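Local structure of maltose/maltodextrin-binding protein (Thermus thermophilus, 2GH9) at residues A[5-9]-A[39-45]; A[58-64]-A[266-272]; A[215-219]-A[230-236]. The protein binds maltotriose between its lobes and, as a periplasmic maltose-binding protein, probably delivers maltodextrins to an ABC transporter for uptake. All blocks are in the same frame, centred on the assembly; numbering follows the deposited sequence.

Interaction 1 of 3, residues A[5-9]-A[39-45]; sequences VWTHF and FAEIKQK. With GLC (alpha-D-glucopyranose), chain B; GLC (alpha-D-glucopyranose), chain C.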
loop_
_atom_site.group_PDB
_atom_site.type_symbol
_atom_site.label_atom_id
_atom_site.label_comp_id
_atom_site.label_asym_id
_atom_site.label_seq_id
_atom_site.Cartn_x
_atom_site.Cartn_y
_atom_site.Cartn_z
ATOM N N VAL A 5 0.792 -9.179 19.224
ATOM C CA VAL A 5 0.669 -8.829 17.808
ATOM C C VAL A 5 0.701 -7.315 17.685
ATOM O O VAL A 5 -0.094 -6.648 18.306
ATOM C CB VAL A 5 -0.670 -9.331 17.214
ATOM C CG1 VAL A 5 -0.802 -8.982 15.699
ATOM C CG2 VAL A 5 -0.802 -10.811 17.428
ATOM N N TRP A 6 1.640 -6.790 16.902
ATOM C CA TRP A 6 1.577 -5.392 16.460
ATOM C C TRP A 6 0.765 -5.296 15.190
ATOM O O TRP A 6 0.972 -6.098 14.267
ATOM C CB TRP A 6 2.973 -4.844 16.206
ATOM C CG TRP A 6 3.714 -4.530 17.449
ATOM C CD1 TRP A 6 3.223 -4.523 18.724
ATOM C CD2 TRP A 6 5.081 -4.142 17.538
ATOM N NE1 TRP A 6 4.214 -4.189 19.606
ATOM C CE2 TRP A 6 5.363 -3.931 18.904
ATOM C CE3 TRP A 6 6.107 -3.973 16.595
ATOM C CZ2 TRP A 6 6.626 -3.541 19.354
ATOM C CZ3 TRP A 6 7.357 -3.588 17.040
ATOM C CH2 TRP A 6 7.609 -3.376 18.418
ATOM N N THR A 7 -0.162 -4.337 15.145
ATOM C CA THR A 7 -0.962 -4.104 13.934
ATOM C C THR A 7 -1.199 -2.620 13.656
ATOM O O THR A 7 -1.318 -1.826 14.583
ATOM C CB THR A 7 -2.347 -4.818 14.027
ATOM O OG1 THR A 7 -3.012 -4.724 12.774
ATOM C CG2 THR A 7 -3.216 -4.215 15.119
ATOM N N HIS A 8 -1.299 -2.279 12.376
ATOM C CA HIS A 8 -1.671 -0.927 11.922
ATOM C C HIS A 8 -3.143 -0.846 11.516
ATOM O O HIS A 8 -3.623 0.183 11.002
ATOM C CB HIS A 8 -0.787 -0.453 10.763
ATOM C CG HIS A 8 -0.706 -1.400 9.599
ATOM N ND1 HIS A 8 -1.558 -1.329 8.515
ATOM C CD2 HIS A 8 0.180 -2.389 9.314
ATOM C CE1 HIS A 8 -1.228 -2.262 7.636
ATOM N NE2 HIS A 8 -0.160 -2.901 8.084
ATOM N N PHE A 9 -3.870 -1.930 11.761
ATOM C CA PHE A 9 -5.263 -1.987 11.410
ATOM C C PHE A 9 -6.098 -1.118 12.362
ATOM O O PHE A 9 -5.783 -0.966 13.552
ATOM C CB PHE A 9 -5.801 -3.430 11.479
ATOM C CG PHE A 9 -5.169 -4.388 10.513
ATOM C CD1 PHE A 9 -4.349 -3.960 9.476
ATOM C CD2 PHE A 9 -5.409 -5.747 10.645
ATOM C CE1 PHE A 9 -3.784 -4.856 8.608
ATOM C CE2 PHE A 9 -4.852 -6.649 9.781
ATOM C CZ PHE A 9 -4.049 -6.206 8.748
ATOM N N PHE A 39 1.221 2.775 11.318
ATOM C CA PHE A 39 1.897 2.108 10.207
ATOM C C PHE A 39 3.316 2.616 10.002
ATOM O O PHE A 39 4.252 1.821 9.850
ATOM C CB PHE A 39 1.070 2.286 8.920
ATOM C CG PHE A 39 1.779 1.850 7.669
ATOM C CD1 PHE A 39 1.748 0.518 7.275
ATOM C CD2 PHE A 39 2.480 2.756 6.895
ATOM C CE1 PHE A 39 2.394 0.118 6.125
ATOM C CE2 PHE A 39 3.153 2.356 5.738
ATOM C CZ PHE A 39 3.107 1.047 5.355
ATOM N N ALA A 40 3.480 3.939 10.042
ATOM C CA ALA A 40 4.768 4.600 9.710
ATOM C C ALA A 40 5.841 4.463 10.801
ATOM O O ALA A 40 6.992 4.886 10.611
ATOM C CB ALA A 40 4.520 6.084 9.370
ATOM N N GLU A 41 5.455 3.895 11.947
ATOM C CA GLU A 41 6.349 3.639 13.070
ATOM C C GLU A 41 6.746 2.158 13.259
ATOM O O GLU A 41 7.741 1.851 13.951
ATOM C CB GLU A 41 5.673 4.166 14.343
ATOM C CG GLU A 41 5.564 5.671 14.354
ATOM C CD GLU A 41 5.115 6.230 15.671
ATOM O OE1 GLU A 41 5.148 5.532 16.699
ATOM O OE2 GLU A 41 4.700 7.394 15.687
ATOM N N ILE A 42 6.011 1.237 12.637
ATOM C CA ILE A 42 6.200 -0.199 12.910
ATOM C C ILE A 42 7.558 -0.744 12.501
ATOM O O ILE A 42 8.191 -1.450 13.299
ATOM C CB ILE A 42 5.115 -1.097 12.245
ATOM C CG1 ILE A 42 3.747 -0.851 12.846
ATOM C CG2 ILE A 42 5.448 -2.583 12.419
ATOM C CD1 ILE A 42 2.603 -1.595 12.090
ATOM N N LYS A 43 7.991 -0.474 11.271
ATOM C CA LYS A 43 9.238 -1.061 10.753
ATOM C C LYS A 43 10.445 -0.755 11.666
ATOM O O LYS A 43 11.198 -1.660 12.027
ATOM C CB LYS A 43 9.510 -0.615 9.301
ATOM C CG LYS A 43 10.797 -1.247 8.693
ATOM C CD LYS A 43 10.918 -1.158 7.161
ATOM C CE LYS A 43 10.873 0.254 6.596
ATOM N NZ LYS A 43 11.829 1.215 7.207
ATOM N N GLN A 44 10.597 0.511 12.054
ATOM C CA GLN A 44 11.698 0.917 12.911
ATOM C C GLN A 44 11.576 0.249 14.280
ATOM O O GLN A 44 12.547 -0.257 14.813
ATOM C CB GLN A 44 11.741 2.443 13.055
ATOM C CG GLN A 44 12.890 2.936 13.963
ATOM C CD GLN A 44 12.967 4.432 14.076
ATOM O OE1 GLN A 44 11.973 5.092 14.379
ATOM N NE2 GLN A 44 14.154 4.985 13.858
ATOM N N LYS A 45 10.369 0.229 14.834
ATOM C CA LYS A 45 10.144 -0.378 16.136
ATOM C C LYS A 45 10.549 -1.841 16.142
ATOM O O LYS A 45 11.163 -2.320 17.109
ATOM C CB LYS A 45 8.680 -0.240 16.549
ATOM C CG LYS A 45 8.364 1.054 17.277
ATOM C CD LYS A 45 6.848 1.284 17.380
ATOM C CE LYS A 45 6.220 0.427 18.452
ATOM N NZ LYS A 45 6.715 0.799 19.816
HETATM C C1 GLC B . -3.178 2.416 7.553
HETATM C C2 GLC B . -3.449 1.219 6.642
HETATM C C3 GLC B . -2.265 1.001 5.721
HETATM C C4 GLC B . -2.001 2.283 4.915
HETATM C C5 GLC B . -1.742 3.480 5.845
HETATM C C6 GLC B . -1.654 4.799 5.053
HETATM O O1 GLC B . -2.141 2.058 8.465
HETATM O O2 GLC B . -3.743 0.038 7.420
HETATM O O3 GLC B . -2.471 -0.118 4.844
HETATM O O4 GLC B . -0.798 2.120 4.183
HETATM O O5 GLC B . -2.800 3.573 6.797
HETATM O O6 GLC B . -1.472 5.932 5.923
HETATM C C1 GLC C . -0.928 2.218 2.755
HETATM C C2 GLC C . -0.271 1.001 2.131
HETATM C C3 GLC C . 1.252 1.056 2.381
HETATM C C4 GLC C . 1.877 2.378 1.961
HETATM C C5 GLC C . 1.096 3.544 2.562
HETATM C C6 GLC C . 1.609 4.883 2.020
HETATM O O2 GLC C . -0.796 -0.190 2.725
HETATM O O3 GLC C . 1.891 -0.017 1.723
HETATM O O4 GLC C . 3.253 2.427 2.388
HETATM O O5 GLC C . -0.314 3.418 2.267
HETATM O O6 GLC C . 1.387 5.957 2.939
HETATM O O HOH W 1 -2.094 3.073 11.006
#
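No direct hydrogen bond joins strand residues 5-7 and the loop after them to helix 39-45; aromatic and aliphatic packing does the work. At the sugar end the rings of His-8 and Phe-39 form a T-shaped pair, the edge of Phe-39 toward the face of His-8, with centroids 5.2 Å apart and planes at 82°. Ile-42, a branched aliphatic side chain, fills the middle: its CD1 lies 3.8 Å from CD2 of His-8. At the outer end, Lys-45 packs on the indole, its CE over the face of the six-membered ring of Trp-6, 4.2 Å from the centroid, a CH-pi contact.

ND1 of His-8 is hydrogen-bonded to O2 of GLC (chain B) at 2.8 Å, and O4 of that glucose lies over the face of Phe-39, which serves as a flat apolar wall. Water 1 donates to O of His-8 at 3.3 Å and also bonds O1 of the same glucose at 2.7 Å. Thr-7 OG1 accepts from the amide of Phe-9 in an ST turn and bonds the carbonyl of Val-60.

Strand 3-7 runs between parallel neighbours 32-36 and 58-63, with helix 39-49 against one face of this sheet and helix 11-26 meeting Val-5 and Thr-7.

Interaction 2 of 3, residues A[58-64]-A[266-272]; sequences LVVTVPH and LGVQGVV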
loop_
_atom_site.group_PDB
_atom_site.type_symbol
_atom_site.label_atom_id
_atom_site.label_comp_id
_atom_site.label_asym_id
_atom_site.label_seq_id
_atom_site.Cartn_x
_atom_site.Cartn_y
_atom_site.Cartn_z
ATOM N N LEU A 58 4.543 -11.241 16.545
ATOM C CA LEU A 58 4.225 -11.173 15.126
ATOM C C LEU A 58 3.703 -9.792 14.720
ATOM O O LEU A 58 3.344 -8.967 15.564
ATOM C CB LEU A 58 3.258 -12.298 14.682
ATOM C CG LEU A 58 1.909 -12.619 15.321
ATOM C CD1 LEU A 58 1.111 -13.573 14.437
ATOM C CD2 LEU A 58 2.105 -13.215 16.695
ATOM N N VAL A 59 3.750 -9.523 13.414
ATOM C CA VAL A 59 3.174 -8.287 12.867
ATOM C C VAL A 59 2.139 -8.730 11.869
ATOM O O VAL A 59 2.453 -9.491 10.952
ATOM C CB VAL A 59 4.195 -7.363 12.172
ATOM C CG1 VAL A 59 3.529 -6.004 11.815
ATOM C CG2 VAL A 59 5.402 -7.114 13.046
ATOM N N VAL A 60 0.899 -8.317 12.112
ATOM C CA VAL A 60 -0.236 -8.523 11.216
ATOM C C VAL A 60 -0.751 -7.138 10.786
ATOM O O VAL A 60 -1.491 -6.495 11.545
ATOM C CB VAL A 60 -1.350 -9.266 11.940
ATOM C CG1 VAL A 60 -2.534 -9.484 11.007
ATOM C CG2 VAL A 60 -0.837 -10.614 12.504
ATOM N N THR A 61 -0.402 -6.626 9.605
ATOM C CA THR A 61 0.499 -7.193 8.612
ATOM C C THR A 61 1.572 -6.155 8.264
ATOM O O THR A 61 1.460 -4.973 8.625
ATOM C CB THR A 61 -0.268 -7.525 7.315
ATOM O OG1 THR A 61 -1.160 -6.436 6.989
ATOM C CG2 THR A 61 -1.069 -8.854 7.481
ATOM N N VAL A 62 2.601 -6.589 7.549
ATOM C CA VAL A 62 3.572 -5.672 6.969
ATOM C C VAL A 62 3.446 -5.664 5.451
ATOM O O VAL A 62 3.119 -6.685 4.854
ATOM C CB VAL A 62 5.055 -6.060 7.332
ATOM C CG1 VAL A 62 5.281 -6.034 8.861
ATOM C CG2 VAL A 62 5.473 -7.446 6.677
ATOM N N PRO A 63 3.751 -4.515 4.812
ATOM C CA PRO A 63 3.818 -4.468 3.356
ATOM C C PRO A 63 5.116 -5.112 2.909
ATOM O O PRO A 63 6.127 -5.042 3.612
ATOM C CB PRO A 63 3.825 -2.962 3.046
ATOM C CG PRO A 63 4.501 -2.374 4.231
ATOM C CD PRO A 63 4.089 -3.220 5.413
ATOM N N HIS A 64 5.084 -5.748 1.758
ATOM C CA HIS A 64 6.238 -6.498 1.271
ATOM C C HIS A 64 7.490 -5.699 0.948
ATOM O O HIS A 64 8.574 -6.273 0.882
ATOM C CB HIS A 64 5.846 -7.345 0.080
ATOM C CG HIS A 64 5.760 -6.601 -1.220
ATOM N ND1 HIS A 64 4.571 -6.116 -1.722
ATOM C CD2 HIS A 64 6.708 -6.322 -2.153
ATOM C CE1 HIS A 64 4.793 -5.567 -2.908
ATOM N NE2 HIS A 64 6.084 -5.668 -3.188
ATOM N N LEU A 266 1.542 -2.275 -6.701
ATOM C CA LEU A 266 0.862 -3.385 -6.065
ATOM C C LEU A 266 1.628 -3.649 -4.787
ATOM O O LEU A 266 2.869 -3.637 -4.765
ATOM C CB LEU A 266 0.811 -4.619 -6.980
ATOM C CG LEU A 266 0.215 -4.335 -8.369
ATOM C CD1 LEU A 266 0.383 -5.506 -9.333
ATOM C CD2 LEU A 266 -1.261 -3.940 -8.280
ATOM N N GLY A 267 0.886 -3.782 -3.706
ATOM C CA GLY A 267 1.460 -4.047 -2.412
ATOM C C GLY A 267 0.890 -5.356 -1.945
ATOM O O GLY A 267 -0.279 -5.625 -2.164
ATOM N N VAL A 268 1.721 -6.163 -1.301
ATOM C CA VAL A 268 1.262 -7.372 -0.653
ATOM C C VAL A 268 1.476 -7.218 0.837
ATOM O O VAL A 268 2.594 -6.922 1.289
ATOM C CB VAL A 268 1.981 -8.631 -1.183
ATOM C CG1 VAL A 268 1.426 -9.852 -0.516
ATOM C CG2 VAL A 268 1.847 -8.722 -2.690
ATOM N N GLN A 269 0.392 -7.393 1.592
ATOM C CA GLN A 269 0.460 -7.422 3.036
ATOM C C GLN A 269 0.597 -8.874 3.497
ATOM O O GLN A 269 -0.139 -9.737 3.043
ATOM C CB GLN A 269 -0.790 -6.799 3.643
ATOM C CG GLN A 269 -0.977 -5.315 3.335
ATOM C CD GLN A 269 -0.216 -4.385 4.265
ATOM O OE1 GLN A 269 0.069 -4.717 5.413
ATOM N NE2 GLN A 269 0.108 -3.199 3.765
ATOM N N GLY A 270 1.523 -9.118 4.418
ATOM C CA GLY A 270 1.731 -10.464 4.949
ATOM C C GLY A 270 2.032 -10.485 6.420
ATOM O O GLY A 270 2.455 -9.463 7.024
ATOM N N VAL A 271 1.800 -11.650 7.021
ATOM C CA VAL A 271 2.106 -11.845 8.418
ATOM C C VAL A 271 3.571 -12.278 8.547
ATOM O O VAL A 271 4.034 -13.183 7.821
ATOM C CB VAL A 271 1.189 -12.907 9.084
ATOM C CG1 VAL A 271 1.549 -13.044 10.554
ATOM C CG2 VAL A 271 -0.340 -12.556 8.899
ATOM N N VAL A 272 4.294 -11.640 9.461
ATOM C CA VAL A 272 5.683 -12.015 9.747
ATOM C C VAL A 272 5.824 -12.379 11.211
ATOM O O VAL A 272 5.153 -11.824 12.088
ATOM C CB VAL A 272 6.718 -10.916 9.360
ATOM C CG1 VAL A 272 6.727 -10.700 7.826
ATOM C CG2 VAL A 272 6.431 -9.614 10.124
#
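Residues 58-64 and 266-272 pair antiparallel, but in two registers. Val-59 and Val-272 form one hydrogen-bonded pair (Val-59 N to Val-272 O 3.0 Å, Val-272 N to Val-59 O 3.2 Å), Val-62 and Gly-270 another (2.9 Å for both Val-62 N to Gly-270 O and Gly-270 N to Val-62 O). Between them the register slips by one, a beta bulge, where the chain corners at Val-60 and a cis peptide precedes Thr-61.

Beta-branched valines suit the extended backbone: CG2 of Val-62 packs 3.7 Å from CG1 of Val-272. Thr-61 OG1 donates to Gln-269 OE1 at 2.6 Å, holding the amide beside the bound sugar, while Gln-269 NE2 bonds Glu-113. Past the last bridge, His-64 uses its imidazole as backbone would, ND1 accepting from Val-268 N at 2.9 Å; its NE2 bonds the carbonyl of Met-335.

Strand 58-63 sits between 3-7 and 265-273. Helix 280-290 packs on Leu-58, Val-60 and Val-271, and helix 39-49 on Val-59 and Pro-63.

Interaction 3 of 3, residues A[215-219]-A[230-236]; sequences YGVAD and ILNGPWA. With GLC (alpha-D-glucopyranose), chain C; GLC (alpha-D-glucopyranose), chain B.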
loop_
_atom_site.group_PDB
_atom_site.type_symbol
_atom_site.label_atom_id
_atom_site.label_comp_id
_atom_site.label_asym_id
_atom_site.label_seq_id
_atom_site.Cartn_x
_atom_site.Cartn_y
_atom_site.Cartn_z
ATOM N N TYR A 215 -3.045 12.387 4.315
ATOM C CA TYR A 215 -3.905 11.213 4.329
ATOM C C TYR A 215 -5.212 11.467 5.076
ATOM O O TYR A 215 -6.281 11.189 4.562
ATOM C CB TYR A 215 -3.194 9.988 4.939
ATOM C CG TYR A 215 -4.050 8.780 4.739
ATOM C CD1 TYR A 215 -4.005 8.061 3.547
ATOM C CD2 TYR A 215 -5.004 8.430 5.680
ATOM C CE1 TYR A 215 -4.865 6.977 3.337
ATOM C CE2 TYR A 215 -5.846 7.367 5.484
ATOM C CZ TYR A 215 -5.774 6.642 4.308
ATOM O OH TYR A 215 -6.637 5.603 4.134
ATOM N N GLY A 216 -5.123 11.987 6.301
ATOM C CA GLY A 216 -6.296 12.124 7.161
ATOM C C GLY A 216 -7.339 13.119 6.688
ATOM O O GLY A 216 -8.547 12.906 6.856
ATOM N N VAL A 217 -6.865 14.206 6.088
ATOM C CA VAL A 217 -7.742 15.245 5.548
ATOM C C VAL A 217 -8.601 14.667 4.433
ATOM O O VAL A 217 -9.837 14.797 4.442
ATOM C CB VAL A 217 -6.908 16.443 5.048
ATOM C CG1 VAL A 217 -7.771 17.442 4.288
ATOM C CG2 VAL A 217 -6.157 17.113 6.227
ATOM N N ALA A 218 -7.954 13.983 3.486
ATOM C CA ALA A 218 -8.679 13.405 2.346
ATOM C C ALA A 218 -9.566 12.242 2.775
ATOM O O ALA A 218 -10.705 12.122 2.330
ATOM C CB ALA A 218 -7.702 12.970 1.242
ATOM N N ASP A 219 -9.030 11.374 3.632
ATOM C CA ASP A 219 -9.776 10.224 4.084
ATOM C C ASP A 219 -10.974 10.661 4.914
ATOM O O ASP A 219 -12.067 10.106 4.769
ATOM C CB ASP A 219 -8.891 9.295 4.896
ATOM C CG ASP A 219 -9.586 7.997 5.229
ATOM O OD1 ASP A 219 -10.129 7.357 4.309
ATOM O OD2 ASP A 219 -9.594 7.635 6.421
ATOM N N ILE A 230 -11.568 10.206 -4.307
ATOM C CA ILE A 230 -10.296 10.093 -3.615
ATOM C C ILE A 230 -9.399 9.080 -4.341
ATOM O O ILE A 230 -9.877 8.148 -4.945
ATOM C CB ILE A 230 -10.510 9.666 -2.129
ATOM C CG1 ILE A 230 -9.258 9.919 -1.289
ATOM C CG2 ILE A 230 -11.009 8.209 -2.043
ATOM C CD1 ILE A 230 -9.428 9.565 0.226
ATOM N N LEU A 231 -8.105 9.296 -4.278
ATOM C CA LEU A 231 -7.122 8.312 -4.670
ATOM C C LEU A 231 -6.708 7.629 -3.359
ATOM O O LEU A 231 -6.028 8.228 -2.520
ATOM C CB LEU A 231 -5.934 8.978 -5.358
ATOM C CG LEU A 231 -4.840 8.057 -5.898
ATOM C CD1 LEU A 231 -5.349 7.064 -6.974
ATOM C CD2 LEU A 231 -3.668 8.864 -6.428
ATOM N N ASN A 232 -7.165 6.392 -3.173
ATOM C CA ASN A 232 -6.861 5.613 -1.968
ATOM C C ASN A 232 -7.014 4.103 -2.259
ATOM O O ASN A 232 -7.486 3.715 -3.317
ATOM C CB ASN A 232 -7.798 6.045 -0.832
ATOM C CG ASN A 232 -7.212 5.794 0.548
ATOM O OD1 ASN A 232 -6.064 5.348 0.691
ATOM N ND2 ASN A 232 -7.987 6.129 1.583
ATOM N N GLY A 233 -6.622 3.278 -1.295
ATOM C CA GLY A 233 -6.626 1.846 -1.446
ATOM C C GLY A 233 -7.595 1.119 -0.535
ATOM O O GLY A 233 -8.271 1.734 0.308
ATOM N N PRO A 234 -7.647 -0.210 -0.689
ATOM C CA PRO A 234 -8.697 -1.020 -0.064
ATOM C C PRO A 234 -8.633 -1.068 1.473
ATOM O O PRO A 234 -9.620 -1.418 2.110
ATOM C CB PRO A 234 -8.490 -2.409 -0.694
ATOM C CG PRO A 234 -7.092 -2.421 -1.138
ATOM C CD PRO A 234 -6.748 -1.028 -1.518
ATOM N N TRP A 235 -7.484 -0.717 2.039
ATOM C CA TRP A 235 -7.335 -0.540 3.482
ATOM C C TRP A 235 -8.297 0.467 4.092
ATOM O O TRP A 235 -8.472 0.469 5.316
ATOM C CB TRP A 235 -5.897 -0.106 3.848
ATOM C CG TRP A 235 -5.457 1.103 3.119
ATOM C CD1 TRP A 235 -5.713 2.413 3.435
ATOM C CD2 TRP A 235 -4.708 1.117 1.910
ATOM N NE1 TRP A 235 -5.157 3.244 2.475
ATOM C CE2 TRP A 235 -4.537 2.467 1.533
ATOM C CE3 TRP A 235 -4.162 0.111 1.096
ATOM C CZ2 TRP A 235 -3.811 2.837 0.401
ATOM C CZ3 TRP A 235 -3.440 0.484 -0.021
ATOM C CH2 TRP A 235 -3.285 1.839 -0.363
ATOM N N ALA A 236 -8.863 1.350 3.261
ATOM C CA ALA A 236 -9.740 2.439 3.709
ATOM C C ALA A 236 -11.234 2.049 3.641
ATOM O O ALA A 236 -12.084 2.742 4.198
ATOM C CB ALA A 236 -9.484 3.685 2.850
HETATM C C1 GLC C . -0.928 2.218 2.755
HETATM C C2 GLC C . -0.271 1.001 2.131
HETATM C C3 GLC C . 1.252 1.056 2.381
HETATM C C4 GLC C . 1.877 2.378 1.961
HETATM C C5 GLC C . 1.096 3.544 2.562
HETATM C C6 GLC C . 1.609 4.883 2.020
HETATM O O2 GLC C . -0.796 -0.190 2.725
HETATM O O3 GLC C . 1.891 -0.017 1.723
HETATM O O4 GLC C . 3.253 2.427 2.388
HETATM O O5 GLC C . -0.314 3.418 2.267
HETATM O O6 GLC C . 1.387 5.957 2.939
HETATM C C1 GLC B . -3.178 2.416 7.553
HETATM C C2 GLC B . -3.449 1.219 6.642
HETATM C C3 GLC B . -2.265 1.001 5.721
HETATM C C4 GLC B . -2.001 2.283 4.915
HETATM C C5 GLC B . -1.742 3.480 5.845
HETATM C C6 GLC B . -1.654 4.799 5.053
HETATM O O1 GLC B . -2.141 2.058 8.465
HETATM O O2 GLC B . -3.743 0.038 7.420
HETATM O O3 GLC B . -2.471 -0.118 4.844
HETATM O O4 GLC B . -0.798 2.120 4.183
HETATM O O5 GLC B . -2.800 3.573 6.797
HETATM O O6 GLC B . -1.472 5.932 5.923
HETATM O O HOH W 2 -10.782 4.908 5.734
#
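Tyr-215 opens helix 215-219 and reaches furthest across. Its long, rigid side chain carries the hydroxyl to the end of strand 230-232, where Asn-232 ND2 donates to Tyr-215 OH at 2.9 Å and Trp-235 NE1 adds a weak hydrogen bond to the same OH at 3.2 Å. The two aromatic rings meet rim to rim, with planes at 40°, and O6 of GLC (chain B) lies over one face of the tyrosine. Across from it, the indole of Trp-235 turns a face to the ligand, with GLC (chain B) C4 and GLC (chain C) O2 over it. An aromatic platform under a sugar is a hallmark of maltodextrin-binding proteins, and this one sits on the 3-10 turn 234-236 that follows the strand. Gly-233 suits the bend before that turn, since a CB there would clash with the tryptophan ring. One helical turn after Tyr-215, Ala-218 faces the strand; its small methyl lets Ile-230 CD1 approach to 4.0 Å from Ala-218 CB and 3.5 Å from Ala-218 O. Asp-219 follows, its OD1 hydrogen-bonded to Tyr-240; water 2 lies 2.9 Å from Asp-219 OD1 and 3.0 Å from Ala-236 O.

The three contacts lie on two sides of the bound sugar. Interactions 1 and 2 share one sheet, in which strands 3-7 and 58-63 are neighbours; their centres are 10 Å apart, and the two contacts touch. Interaction 3 belongs to a separate, four-stranded sheet, its centre about 18 Å from that of interaction 1 and 19 Å from that of interaction 2, with nearest atoms about 6 Å away in each case. Along the chain, interaction 1 closes first, and interaction 3 falls between the two strands of interaction 2. The chain thus crosses to the second lobe and returns, as in periplasmic binding proteins, so interactions 1 and 3 meet the same two glucoses from different lobes.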